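Local coordinates for putative fructosamine-3-kinase (Thermobifida fusca YX, PDB 3F7W), which probably acts as a kinase, being a member of the fructosamine kinase family, although its substrate is not established, at residues H113-E118 with P188-G193; T13-A18 with L36-P41; P52-L57 with D125-P130; T140-Y145 with A177-A182. All coordinates share one frame; numbering follows the deposited sequence. Where two conformers were deposited one is given.

Interaction 1 (H113-E118 with P188-G193); sequences HLAGAE and PARIHG. With EDO (1,2-ethanediol), chain I.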
loop_
_atom_site.group_PDB
_atom_site.type_symbol
_atom_site.label_atom_id
_atom_site.label_comp_id
_atom_site.label_asym_id
_atom_site.label_seq_id
_atom_site.Cartn_x
_atom_site.Cartn_y
_atom_site.Cartn_z
ATOM N N HIS A 113 8.964 5.745 6.772
ATOM C CA HIS A 113 9.642 4.447 6.858
ATOM C C HIS A 113 10.475 4.282 8.139
ATOM O O HIS A 113 10.430 3.235 8.799
ATOM C CB HIS A 113 10.558 4.244 5.667
ATOM C CG HIS A 113 9.839 3.975 4.382
ATOM N ND1 HIS A 113 10.458 4.067 3.160
ATOM C CD2 HIS A 113 8.566 3.583 4.135
ATOM C CE1 HIS A 113 9.605 3.726 2.213
ATOM N NE2 HIS A 113 8.434 3.469 2.774
ATOM N N LEU A 114 11.229 5.317 8.480
ATOM C CA LEU A 114 12.179 5.252 9.600
ATOM C C LEU A 114 11.547 5.366 10.991
ATOM O O LEU A 114 12.240 5.212 12.000
ATOM C CB LEU A 114 13.308 6.269 9.387
ATOM C CG LEU A 114 14.519 5.713 8.598
ATOM C CD1 LEU A 114 14.141 4.984 7.296
ATOM C CD2 LEU A 114 15.473 6.827 8.286
ATOM N N ALA A 115 10.252 5.629 11.061
ATOM C CA ALA A 115 9.506 5.424 12.307
ATOM C C ALA A 115 9.743 3.988 12.798
ATOM O O ALA A 115 9.777 3.734 13.978
ATOM C CB ALA A 115 8.027 5.709 12.081
ATOM N N GLY A 116 9.940 3.058 11.861
ATOM C CA GLY A 116 10.389 1.719 12.185
ATOM C C GLY A 116 9.320 0.818 12.773
ATOM O O GLY A 116 8.259 1.261 13.184
ATOM N N ALA A 117 9.603 -0.471 12.814
ATOM C CA ALA A 117 8.647 -1.443 13.300
ATOM C C ALA A 117 9.365 -2.490 14.129
ATOM O O ALA A 117 10.552 -2.729 13.951
ATOM C CB ALA A 117 7.924 -2.076 12.135
ATOM N N GLU A 118 8.622 -3.106 15.036
ATOM C CA GLU A 118 9.164 -4.087 15.952
ATOM C C GLU A 118 9.511 -5.358 15.186
ATOM O O GLU A 118 10.495 -6.019 15.477
ATOM C CB GLU A 118 8.142 -4.383 17.056
ATOM C CG GLU A 118 7.398 -3.121 17.565
ATOM C CD GLU A 118 7.457 -2.947 19.074
ATOM O OE1 GLU A 118 8.545 -3.150 19.660
ATOM O OE2 GLU A 118 6.419 -2.583 19.672
ATOM N N PRO A 188 13.033 -3.584 10.023
ATOM C CA PRO A 188 11.763 -3.384 9.327
ATOM C C PRO A 188 11.356 -1.914 9.340
ATOM O O PRO A 188 11.555 -1.215 10.347
ATOM C CB PRO A 188 10.775 -4.244 10.115
ATOM C CG PRO A 188 11.454 -4.740 11.277
ATOM C CD PRO A 188 12.901 -4.482 11.188
ATOM N N ALA A 189 10.797 -1.468 8.208
ATOM C CA ALA A 189 10.269 -0.129 8.033
ATOM C C ALA A 189 8.740 -0.133 8.181
ATOM O O ALA A 189 8.098 -1.165 8.001
ATOM C CB ALA A 189 10.656 0.386 6.655
ATOM N N ARG A 190 8.171 1.024 8.520
ATOM C CA ARG A 190 6.728 1.212 8.439
ATOM C C ARG A 190 6.386 1.547 6.997
ATOM O O ARG A 190 6.534 2.690 6.566
ATOM C CB ARG A 190 6.231 2.337 9.357
ATOM C CG ARG A 190 6.458 2.082 10.793
ATOM C CD ARG A 190 5.534 2.879 11.686
ATOM N NE ARG A 190 6.024 2.700 13.016
ATOM C CZ ARG A 190 5.356 2.959 14.119
ATOM N NH1 ARG A 190 4.138 3.492 14.077
ATOM N NH2 ARG A 190 5.953 2.726 15.275
ATOM N N ILE A 191 5.945 0.553 6.256
ATOM C CA ILE A 191 5.664 0.744 4.833
ATOM C C ILE A 191 4.190 0.849 4.526
ATOM O O ILE A 191 3.335 0.244 5.212
ATOM C CB ILE A 191 6.357 -0.338 3.917
ATOM C CG1 ILE A 191 5.706 -1.726 4.001
ATOM C CG2 ILE A 191 7.877 -0.356 4.217
ATOM C CD1 ILE A 191 6.141 -2.705 2.826
ATOM N N HIS A 192 3.907 1.602 3.466
ATOM C CA HIS A 192 2.560 1.783 2.949
ATOM C C HIS A 192 1.964 0.435 2.428
ATOM O O HIS A 192 0.810 0.104 2.705
ATOM C CB HIS A 192 2.590 2.865 1.866
ATOM C CG HIS A 192 1.273 3.110 1.213
ATOM N ND1 HIS A 192 0.794 2.303 0.203
ATOM C CD2 HIS A 192 0.348 4.084 1.395
ATOM C CE1 HIS A 192 -0.386 2.759 -0.191
ATOM N NE2 HIS A 192 -0.678 3.838 0.517
ATOM N N GLY A 193 2.744 -0.301 1.650
ATOM C CA GLY A 193 2.389 -1.640 1.186
ATOM C C GLY A 193 1.694 -1.738 -0.162
ATOM O O GLY A 193 1.567 -2.832 -0.697
HETATM C C1 EDO I . 14.339 1.679 9.543
HETATM O O1 EDO I . 13.018 1.286 9.911
HETATM C C2 EDO I . 14.570 1.351 8.065
HETATM O O2 EDO I . 15.090 0.026 7.884
HETATM O O HOH W 1 12.635 -0.963 12.749
#
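Arg190 reaches past Ala115 to Gly116 O, its chain extended from CG to NE. CG stands beside its own backbone N (chi1 -63°), CD and NE pass the Ala115 methyl, and NE donates to Gly116 O at 2.7 Å, an almost straight bond (161°) close to the guanidinium plane. NH1 turns elsewhere, to Trp67 O, and the guanidinium makes a cation-pi contact with the Trp67 ring. An alanine here would probably leave Gly116 O and Trp67 O without these donors and the Trp67 ring without its cation. On the backbone, His113 O accepts from Arg190 N at 3.2 Å and also from Gly116 N, the residue that breaks the helix with positive phi. The contact thus joins the end of helix 99-114 to strand 189-191, which leads into the His-Gly-Asp motif beginning at His192; this probably opens the catalytic loop, as in relatives of this kinase clan. The His113 ring turns its CD2 edge to Arg190 O, 3.3 Å away and in the ring plane; that buried carbonyl has no hydrogen-bond partner in the model. Both ring nitrogens are held, ND1 by Tyr241 and NE2 by Asp222, whose carboxylate also receives the N-H groups of His192 and Gly193. CD2 further packs against Ile191 CG2 at 4.0 Å. Pro188 O gathers Ala117 N, above the carbonyl plane, a water, and an ethanediol hydroxyl.

Interaction 2 (T13-A18 with L36-P41); sequences TGREVA and LADGTP. With EDO (1,2-ethanediol), chain E.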
loop_
_atom_site.group_PDB
_atom_site.type_symbol
_atom_site.label_atom_id
_atom_site.label_comp_id
_atom_site.label_asym_id
_atom_site.label_seq_id
_atom_site.Cartn_x
_atom_site.Cartn_y
_atom_site.Cartn_z
ATOM N N THR A 13 -18.142 10.292 13.951
ATOM C CA THR A 13 -17.307 11.494 14.189
ATOM C C THR A 13 -17.840 12.458 15.215
ATOM O O THR A 13 -17.118 13.339 15.667
ATOM C CB THR A 13 -17.119 12.298 12.886
ATOM O OG1 THR A 13 -18.373 12.895 12.492
ATOM C CG2 THR A 13 -16.584 11.417 11.811
ATOM N N GLY A 14 -19.121 12.335 15.544
ATOM C CA GLY A 14 -19.823 13.268 16.400
ATOM C C GLY A 14 -20.107 14.624 15.761
ATOM O O GLY A 14 -20.552 15.530 16.430
ATOM N N ARG A 15 -19.845 14.759 14.467
ATOM C CA ARG A 15 -19.981 16.037 13.773
ATOM C C ARG A 15 -21.204 16.020 12.849
ATOM O O ARG A 15 -21.529 14.987 12.266
ATOM C CB ARG A 15 -18.727 16.291 12.938
ATOM C CG ARG A 15 -17.418 16.372 13.733
ATOM C CD ARG A 15 -17.238 17.702 14.406
ATOM N NE ARG A 15 -17.034 18.760 13.417
ATOM C CZ ARG A 15 -15.865 19.106 12.876
ATOM N NH1 ARG A 15 -14.739 18.496 13.230
ATOM N NH2 ARG A 15 -15.811 20.081 11.969
ATOM N N GLU A 16 -21.846 17.171 12.698
ATOM C CA GLU A 16 -23.016 17.315 11.826
ATOM C C GLU A 16 -22.602 17.265 10.350
ATOM O O GLU A 16 -21.632 17.908 9.971
ATOM C CB GLU A 16 -23.732 18.632 12.140
ATOM C CG GLU A 16 -25.096 18.727 11.503
ATOM C CD GLU A 16 -25.787 20.093 11.693
ATOM O OE1 GLU A 16 -25.268 20.960 12.428
ATOM O OE2 GLU A 16 -26.848 20.280 11.066
ATOM N N VAL A 17 -23.323 16.484 9.534
ATOM C CA VAL A 17 -23.068 16.367 8.078
ATOM C C VAL A 17 -23.983 17.303 7.264
ATOM O O VAL A 17 -25.200 17.279 7.421
ATOM C CB VAL A 17 -23.209 14.904 7.609
ATOM C CG1 VAL A 17 -23.140 14.791 6.079
ATOM C CG2 VAL A 17 -22.106 14.020 8.273
ATOM N N ALA A 18 -23.389 18.152 6.431
ATOM C CA ALA A 18 -24.139 19.106 5.591
ATOM C C ALA A 18 -24.395 18.570 4.172
ATOM O O ALA A 18 -25.377 18.955 3.545
ATOM C CB ALA A 18 -23.409 20.439 5.517
ATOM N N LEU A 36 -18.973 18.390 6.312
ATOM C CA LEU A 36 -19.520 18.677 7.634
ATOM C C LEU A 36 -20.116 20.072 7.649
ATOM O O LEU A 36 -19.892 20.853 6.720
ATOM C CB LEU A 36 -18.415 18.588 8.697
ATOM C CG LEU A 36 -17.677 17.244 8.767
ATOM C CD1 LEU A 36 -16.697 17.262 9.957
ATOM C CD2 LEU A 36 -18.648 16.075 8.894
ATOM N N ALA A 37 -20.814 20.395 8.736
ATOM C CA ALA A 37 -21.522 21.679 8.863
ATOM C C ALA A 37 -20.614 22.889 8.727
ATOM O O ALA A 37 -21.054 23.910 8.228
ATOM C CB ALA A 37 -22.299 21.747 10.171
ATOM N N ASP A 38 -19.364 22.789 9.173
ATOM C CA ASP A 38 -18.413 23.902 9.067
ATOM C C ASP A 38 -17.648 23.951 7.754
ATOM O O ASP A 38 -16.698 24.722 7.631
ATOM C CB ASP A 38 -17.433 23.908 10.253
ATOM C CG ASP A 38 -16.326 22.855 10.138
ATOM O OD1 ASP A 38 -16.401 21.926 9.287
ATOM O OD2 ASP A 38 -15.362 22.970 10.931
ATOM N N GLY A 39 -18.024 23.104 6.786
ATOM C CA GLY A 39 -17.327 23.051 5.507
ATOM C C GLY A 39 -16.242 21.997 5.419
ATOM O O GLY A 39 -15.726 21.749 4.333
ATOM N N THR A 40 -15.867 21.370 6.542
ATOM C CA THR A 40 -14.778 20.378 6.519
ATOM C C THR A 40 -15.144 19.204 5.607
ATOM O O THR A 40 -16.190 18.580 5.797
ATOM C CB THR A 40 -14.486 19.793 7.914
ATOM O OG1 THR A 40 -14.194 20.844 8.830
ATOM C CG2 THR A 40 -13.305 18.792 7.878
ATOM N N PRO A 41 -14.315 18.919 4.595
ATOM C CA PRO A 41 -14.610 17.777 3.754
ATOM C C PRO A 41 -13.913 16.505 4.257
ATOM O O PRO A 41 -12.792 16.564 4.765
ATOM C CB PRO A 41 -14.027 18.194 2.411
ATOM C CG PRO A 41 -12.793 18.981 2.789
ATOM C CD PRO A 41 -13.116 19.645 4.113
HETATM C C1 EDO E . -11.488 19.664 10.957
HETATM O O1 EDO E . -12.898 19.801 11.047
HETATM C C2 EDO E . -10.847 19.317 12.296
HETATM O O2 EDO E . -11.663 19.677 13.400
#
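The hairpin turn between strands 29-36 and 41-46 presents Leu36 and Asp38 to Arg15, just ahead of edge strand 17-26. Arg15 is bent at chi2 and chi3 (-79° and -68°), and its guanidinium lies with one face on Leu36 CD1, which sits over the centre, 3.6 Å from CZ. At the edge, NH2 forms a salt bridge with Asp38 OD2 at 3.1 Å, the two planar groups standing nearly perpendicular (88°). Glu16 O accepts from Ala37 N at 2.9 Å, next to the non-hydrogen-bonded antiparallel pair Val17 and Leu36. The turn itself is type I with a G1 bulge at Gly39, as its positive phi and the Leu36 N to Thr40 O bond indicate. Within it Asp38 OD1 closes an Asx turn by accepting from Thr40 N at 2.9 Å and is gripped a second time by Thr40 OG1. An alanine in place of Thr40 removes that hydroxyl, and Asp38 OD1, left with the backbone N-H, would probably be freer to turn against Arg15. An ethanediol, probably from the crystallisation liquor, lies beyond: its O1 takes NH1 and NH2 of Arg15 and donates to Thr40 OG1 at 2.8 Å. Val17, diverging from Leu36, packs on helix 3-13.

Interaction 3 (P52-L57 with D125-P130); sequences PALDGL and DGYIGP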
loop_
_atom_site.group_PDB
_atom_site.type_symbol
_atom_site.label_atom_id
_atom_site.label_comp_id
_atom_site.label_asym_id
_atom_site.label_seq_id
_atom_site.Cartn_x
_atom_site.Cartn_y
_atom_site.Cartn_z
ATOM N N PRO A 52 -22.654 -8.335 3.276
ATOM C CA PRO A 52 -21.674 -9.086 4.040
ATOM C C PRO A 52 -20.339 -8.558 3.634
ATOM O O PRO A 52 -20.167 -8.175 2.472
ATOM C CB PRO A 52 -21.862 -10.500 3.541
ATOM C CG PRO A 52 -22.207 -10.298 2.113
ATOM C CD PRO A 52 -23.191 -9.130 2.171
ATOM N N ALA A 53 -19.409 -8.518 4.576
ATOM C CA ALA A 53 -18.127 -7.878 4.361
ATOM C C ALA A 53 -17.020 -8.761 4.924
ATOM O O ALA A 53 -17.225 -9.492 5.886
ATOM C CB ALA A 53 -18.125 -6.576 5.047
ATOM N N LEU A 54 -15.840 -8.628 4.338
ATOM C CA LEU A 54 -14.667 -9.360 4.783
ATOM C C LEU A 54 -14.274 -9.017 6.193
ATOM O O LEU A 54 -14.149 -7.830 6.553
ATOM C CB LEU A 54 -13.496 -9.129 3.802
ATOM C CG LEU A 54 -13.585 -9.916 2.494
ATOM C CD1 LEU A 54 -12.748 -9.271 1.388
ATOM C CD2 LEU A 54 -13.203 -11.406 2.711
ATOM N N ASP A 55 -14.025 -10.050 7.000
ATOM C CA ASP A 55 -13.575 -9.935 8.398
ATOM C C ASP A 55 -12.327 -9.048 8.633
ATOM O O ASP A 55 -11.218 -9.479 8.315
ATOM C CB ASP A 55 -13.264 -11.366 8.909
ATOM C CG ASP A 55 -12.645 -11.391 10.295
ATOM O OD1 ASP A 55 -12.965 -10.479 11.101
ATOM O OD2 ASP A 55 -11.851 -12.335 10.575
ATOM N N GLY A 56 -12.480 -7.856 9.240
ATOM C CA GLY A 56 -11.312 -7.048 9.554
ATOM C C GLY A 56 -10.784 -6.199 8.410
ATOM O O GLY A 56 -9.699 -5.618 8.508
ATOM N N LEU A 57 -11.537 -6.102 7.326
ATOM C CA LEU A 57 -11.069 -5.370 6.148
ATOM C C LEU A 57 -10.852 -3.869 6.444
ATOM O O LEU A 57 -9.754 -3.309 6.236
ATOM C CB LEU A 57 -12.086 -5.536 5.020
ATOM C CG LEU A 57 -11.829 -4.858 3.662
ATOM C CD1 LEU A 57 -10.801 -5.631 2.907
ATOM C CD2 LEU A 57 -13.138 -4.781 2.869
ATOM N N ASP A 125 -4.853 -8.372 11.245
ATOM C CA ASP A 125 -4.926 -9.192 10.033
ATOM C C ASP A 125 -4.915 -8.302 8.804
ATOM O O ASP A 125 -5.584 -7.266 8.774
ATOM C CB ASP A 125 -6.198 -10.028 10.019
ATOM C CG ASP A 125 -6.216 -11.133 11.106
ATOM O OD1 ASP A 125 -5.161 -11.524 11.644
ATOM O OD2 ASP A 125 -7.314 -11.627 11.381
ATOM N N GLY A 126 -4.142 -8.680 7.795
ATOM C CA GLY A 126 -3.977 -7.825 6.641
ATOM C C GLY A 126 -4.801 -8.143 5.421
ATOM O O GLY A 126 -5.327 -9.258 5.263
ATOM N N TYR A 127 -4.915 -7.136 4.563
ATOM C CA TYR A 127 -5.512 -7.254 3.245
ATOM C C TYR A 127 -4.684 -6.492 2.228
ATOM O O TYR A 127 -4.085 -5.425 2.522
ATOM C CB TYR A 127 -6.952 -6.702 3.208
ATOM C CG TYR A 127 -7.951 -7.617 3.868
ATOM C CD1 TYR A 127 -8.556 -8.641 3.134
ATOM C CD2 TYR A 127 -8.219 -7.532 5.230
ATOM C CE1 TYR A 127 -9.453 -9.524 3.731
ATOM C CE2 TYR A 127 -9.129 -8.397 5.827
ATOM C CZ TYR A 127 -9.731 -9.399 5.079
ATOM O OH TYR A 127 -10.633 -10.277 5.673
ATOM N N ILE A 128 -4.748 -7.001 1.004
ATOM C CA ILE A 128 -4.211 -6.309 -0.155
ATOM C C ILE A 128 -5.363 -6.364 -1.166
ATOM O O ILE A 128 -5.731 -7.426 -1.666
ATOM C CB ILE A 128 -2.867 -6.942 -0.594
ATOM C CG1 ILE A 128 -2.202 -6.094 -1.699
ATOM C CG2 ILE A 128 -3.037 -8.447 -1.028
ATOM C CD1 ILE A 128 -1.642 -4.702 -1.187
ATOM N N GLY A 129 -5.989 -5.209 -1.380
ATOM C CA GLY A 129 -7.341 -5.137 -1.929
ATOM C C GLY A 129 -8.279 -6.024 -1.119
ATOM O O GLY A 129 -8.265 -5.956 0.107
ATOM N N PRO A 130 -9.061 -6.878 -1.794
ATOM C CA PRO A 130 -9.926 -7.838 -1.109
ATOM C C PRO A 130 -9.229 -9.144 -0.717
ATOM O O PRO A 130 -9.877 -10.021 -0.133
ATOM C CB PRO A 130 -11.007 -8.126 -2.165
ATOM C CG PRO A 130 -10.277 -8.067 -3.468
ATOM C CD PRO A 130 -9.166 -6.996 -3.270
HETATM O O HOH W 2 -9.890 -11.955 12.278
HETATM O O HOH W 3 -9.099 -10.985 9.106
HETATM O O HOH W 4 -7.863 -6.470 10.237
#
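Tyr127 spans the contact between a short two-stranded sheet, to which strand 126-128 belongs, and the type II turn Leu54 to Leu57 that leads into helix 57-68, the helix following strand 41-46 in this kinase-like fold. With Leu57 CG anti to its backbone N (chi1 180°), the side chain turns toward the phenol ring and CD1 ends over one face, 3.8 Å from the ring centroid and offset toward CG, a CH-pi contact in which the leucine crosses the ring at about a right angle. At the far end of the ring, Tyr127 OH donates to Asp55 O at 2.8 Å; Asp55 O lies near the ring plane, while the hydroxyl stands above the carbonyl plane. Leu54, crossing Tyr127 obliquely, brings CB to 3.6 Å from its OH, and its CD1 continues to Pro130, 3.3 Å from its O and near its CB. Tyr127 is therefore fixed in two ways, by a methyl on its face and a carbonyl at its tip. The next shell is the turn that offers these groups: Leu57 N bonds back to Leu54 O, and Gly56, with positive phi, takes the N-cap position of the helix. Farther out, Pro130 rests on Arg28 and on Leu269 of helix 251-270, while Gly126 is tied to Met133 through the backbone. Waters also link the two segments; one donates to Gly56 O at 2.7 Å and Asp125 O at 2.8 Å.

Interaction 4 (T140-Y145 with A177-A182); sequences TWPEFY and ALDHLA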
loop_
_atom_site.group_PDB
_atom_site.type_symbol
_atom_site.label_atom_id
_atom_site.label_comp_id
_atom_site.label_asym_id
_atom_site.label_seq_id
_atom_site.Cartn_x
_atom_site.Cartn_y
_atom_site.Cartn_z
ATOM N N THR A 140 12.785 -11.922 10.382
ATOM C CA THR A 140 13.737 -11.863 9.271
ATOM C C THR A 140 12.994 -11.700 7.940
ATOM O O THR A 140 11.935 -12.294 7.731
ATOM C CB THR A 140 14.626 -13.129 9.241
ATOM O OG1 THR A 140 13.810 -14.298 9.114
ATOM C CG2 THR A 140 15.452 -13.232 10.519
ATOM N N TRP A 141 13.543 -10.887 7.043
ATOM C CA TRP A 141 12.829 -10.554 5.818
ATOM C C TRP A 141 12.679 -11.700 4.791
ATOM O O TRP A 141 11.580 -11.896 4.259
ATOM C CB TRP A 141 13.404 -9.281 5.171
ATOM C CG TRP A 141 12.612 -8.865 3.976
ATOM C CD1 TRP A 141 11.439 -8.216 3.969
ATOM C CD2 TRP A 141 12.937 -9.138 2.616
ATOM N NE1 TRP A 141 10.987 -8.051 2.678
ATOM C CE2 TRP A 141 11.898 -8.602 1.825
ATOM C CE3 TRP A 141 14.006 -9.776 1.988
ATOM C CZ2 TRP A 141 11.892 -8.692 0.448
ATOM C CZ3 TRP A 141 13.997 -9.872 0.610
ATOM C CH2 TRP A 141 12.941 -9.315 -0.148
ATOM N N PRO A 142 13.764 -12.441 4.482
ATOM C CA PRO A 142 13.603 -13.450 3.426
ATOM C C PRO A 142 12.488 -14.450 3.704
ATOM O O PRO A 142 11.703 -14.758 2.808
ATOM C CB PRO A 142 14.985 -14.157 3.386
ATOM C CG PRO A 142 15.931 -13.135 3.923
ATOM C CD PRO A 142 15.144 -12.419 4.999
ATOM N N GLU A 143 12.399 -14.926 4.942
ATOM C CA GLU A 143 11.329 -15.850 5.323
ATOM C C GLU A 143 9.937 -15.204 5.254
ATOM O O GLU A 143 8.978 -15.795 4.774
ATOM C CB GLU A 143 11.582 -16.370 6.740
ATOM C CG GLU A 143 12.769 -17.330 6.868
ATOM C CD GLU A 143 14.159 -16.690 6.695
ATOM O OE1 GLU A 143 14.353 -15.457 6.899
ATOM O OE2 GLU A 143 15.083 -17.462 6.361
ATOM N N PHE A 144 9.826 -14.011 5.807
ATOM C CA PHE A 144 8.604 -13.252 5.721
ATOM C C PHE A 144 8.154 -13.059 4.261
ATOM O O PHE A 144 6.993 -13.294 3.914
ATOM C CB PHE A 144 8.828 -11.900 6.410
ATOM C CG PHE A 144 7.748 -10.911 6.169
ATOM C CD1 PHE A 144 6.516 -11.043 6.788
ATOM C CD2 PHE A 144 7.969 -9.825 5.326
ATOM C CE1 PHE A 144 5.515 -10.121 6.552
ATOM C CE2 PHE A 144 6.966 -8.893 5.105
ATOM C CZ PHE A 144 5.747 -9.048 5.717
ATOM N N TYR A 145 9.077 -12.638 3.399
ATOM C CA TYR A 145 8.716 -12.316 2.029
ATOM C C TYR A 145 8.283 -13.578 1.273
ATOM O O TYR A 145 7.209 -13.613 0.682
ATOM C CB TYR A 145 9.895 -11.663 1.333
ATOM C CG TYR A 145 9.562 -11.009 0.012
ATOM C CD1 TYR A 145 8.637 -9.980 -0.056
ATOM C CD2 TYR A 145 10.206 -11.389 -1.163
ATOM C CE1 TYR A 145 8.352 -9.339 -1.275
ATOM C CE2 TYR A 145 9.933 -10.755 -2.374
ATOM C CZ TYR A 145 8.995 -9.734 -2.427
ATOM O OH TYR A 145 8.699 -9.101 -3.619
ATOM N N ALA A 177 17.040 -18.767 -4.122
ATOM C CA ALA A 177 18.240 -17.921 -4.186
ATOM C C ALA A 177 18.124 -16.695 -3.283
ATOM O O ALA A 177 19.014 -15.841 -3.243
ATOM C CB ALA A 177 18.502 -17.507 -5.637
ATOM N N LEU A 178 17.028 -16.629 -2.534
ATOM C CA LEU A 178 16.651 -15.409 -1.841
ATOM C C LEU A 178 17.664 -14.980 -0.790
ATOM O O LEU A 178 17.883 -13.789 -0.604
ATOM C CB LEU A 178 15.245 -15.542 -1.228
ATOM C CG LEU A 178 14.559 -14.295 -0.693
ATOM C CD1 LEU A 178 14.543 -13.184 -1.740
ATOM C CD2 LEU A 178 13.122 -14.634 -0.205
ATOM N N ASP A 179 18.299 -15.917 -0.090
ATOM C CA ASP A 179 19.233 -15.511 0.979
ATOM C C ASP A 179 20.587 -15.010 0.425
ATOM O O ASP A 179 21.447 -14.578 1.189
ATOM C CB ASP A 179 19.385 -16.600 2.070
ATOM C CG ASP A 179 18.441 -16.374 3.270
ATOM O OD1 ASP A 179 18.749 -15.523 4.149
ATOM O OD2 ASP A 179 17.387 -17.051 3.336
ATOM N N HIS A 180 20.767 -15.054 -0.896
ATOM C CA HIS A 180 21.790 -14.223 -1.551
ATOM C C HIS A 180 21.162 -12.954 -2.112
ATOM O O HIS A 180 21.647 -11.850 -1.874
ATOM C CB HIS A 180 22.486 -14.944 -2.702
ATOM C CG HIS A 180 23.251 -14.022 -3.610
ATOM N ND1 HIS A 180 24.355 -13.308 -3.191
ATOM C CD2 HIS A 180 23.056 -13.682 -4.907
ATOM C CE1 HIS A 180 24.811 -12.578 -4.193
ATOM N NE2 HIS A 180 24.039 -12.783 -5.245
ATOM N N LEU A 181 20.049 -13.116 -2.820
ATOM C CA LEU A 181 19.429 -11.993 -3.552
ATOM C C LEU A 181 18.955 -10.856 -2.637
ATOM O O LEU A 181 18.928 -9.701 -3.048
ATOM C CB LEU A 181 18.259 -12.494 -4.415
ATOM C CG LEU A 181 18.662 -13.476 -5.526
ATOM C CD1 LEU A 181 17.427 -14.018 -6.209
ATOM C CD2 LEU A 181 19.595 -12.840 -6.557
ATOM N N ALA A 182 18.601 -11.194 -1.398
ATOM C CA ALA A 182 18.039 -10.248 -0.428
ATOM C C ALA A 182 18.898 -9.030 -0.078
ATOM O O ALA A 182 18.379 -8.004 0.357
ATOM C CB ALA A 182 17.683 -11.005 0.859
HETATM O O HOH W 5 17.030 -14.904 7.086
#
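Leu178 and Ala182 pack against Trp141, Pro142 and Tyr145, joining the short helix 178-181 to the start of helix 141-159 among the helices of the C-terminal part of this kinase-like fold. The tight side is built mainly from apolar side chains, and no direct hydrogen bond crosses the interface. Leu178 CG is anti to its backbone N (chi1 -168°), and its two methyls part: CD2 presses on Pro142 O at 3.3 Å and lies at the edge of the Tyr145 ring, while CD1 meets Trp141 CZ3 at 4.1 Å. Ala182 CB comes to the indole edge, 3.9 Å from CZ3, and also touches Pro142 CG. Within the longer helix Trp141 CZ2 lies over a face of the Tyr145 ring, toward its rim. Both aromatics have further partners: Tyr145 OH bonds to Leu257 O and His261 N of helix 251-270, and Trp141 meets the rings of Phe120, His218 and His258. The other side is looser and more exposed. There Asp179, deposited in two conformers, crosses Pro142 at about a right angle, and its position is correspondingly less certain. In the conformer given, its OD2 lies 3.8 Å from Glu143 OE2, a like-charge approach that is likely to be unfavourable if both are ionised. Glu143, bent at chi2 (70°), accepts at OE1 from Thr140 OG1 at 2.6 Å and from a water at 2.7 Å.

Interaction 2 closes first along the chain, far out on the five-stranded antiparallel sheet, where edge strand 17-26 meets the 36-41 turn. Interactions 1 and 3 interleave: 52-57 comes first, then 113-118, 125-130 and 188-193. Their centres lie 21 Å apart, and they touch where Gly193 O packs on Ile128 CD1 at 3.7 Å, so Gly193 of the His-Gly-Asp motif touches strand 126-128. Interaction 4 is nested inside the loop that interaction 1 closes, with centres 17 Å apart. Interactions 2 and 4 lie on opposite sides of the chain's centre, 48 Å between centres, consistent with the two lobes of a kinase-like fold, interaction 1 bordering the probable catalytic loop.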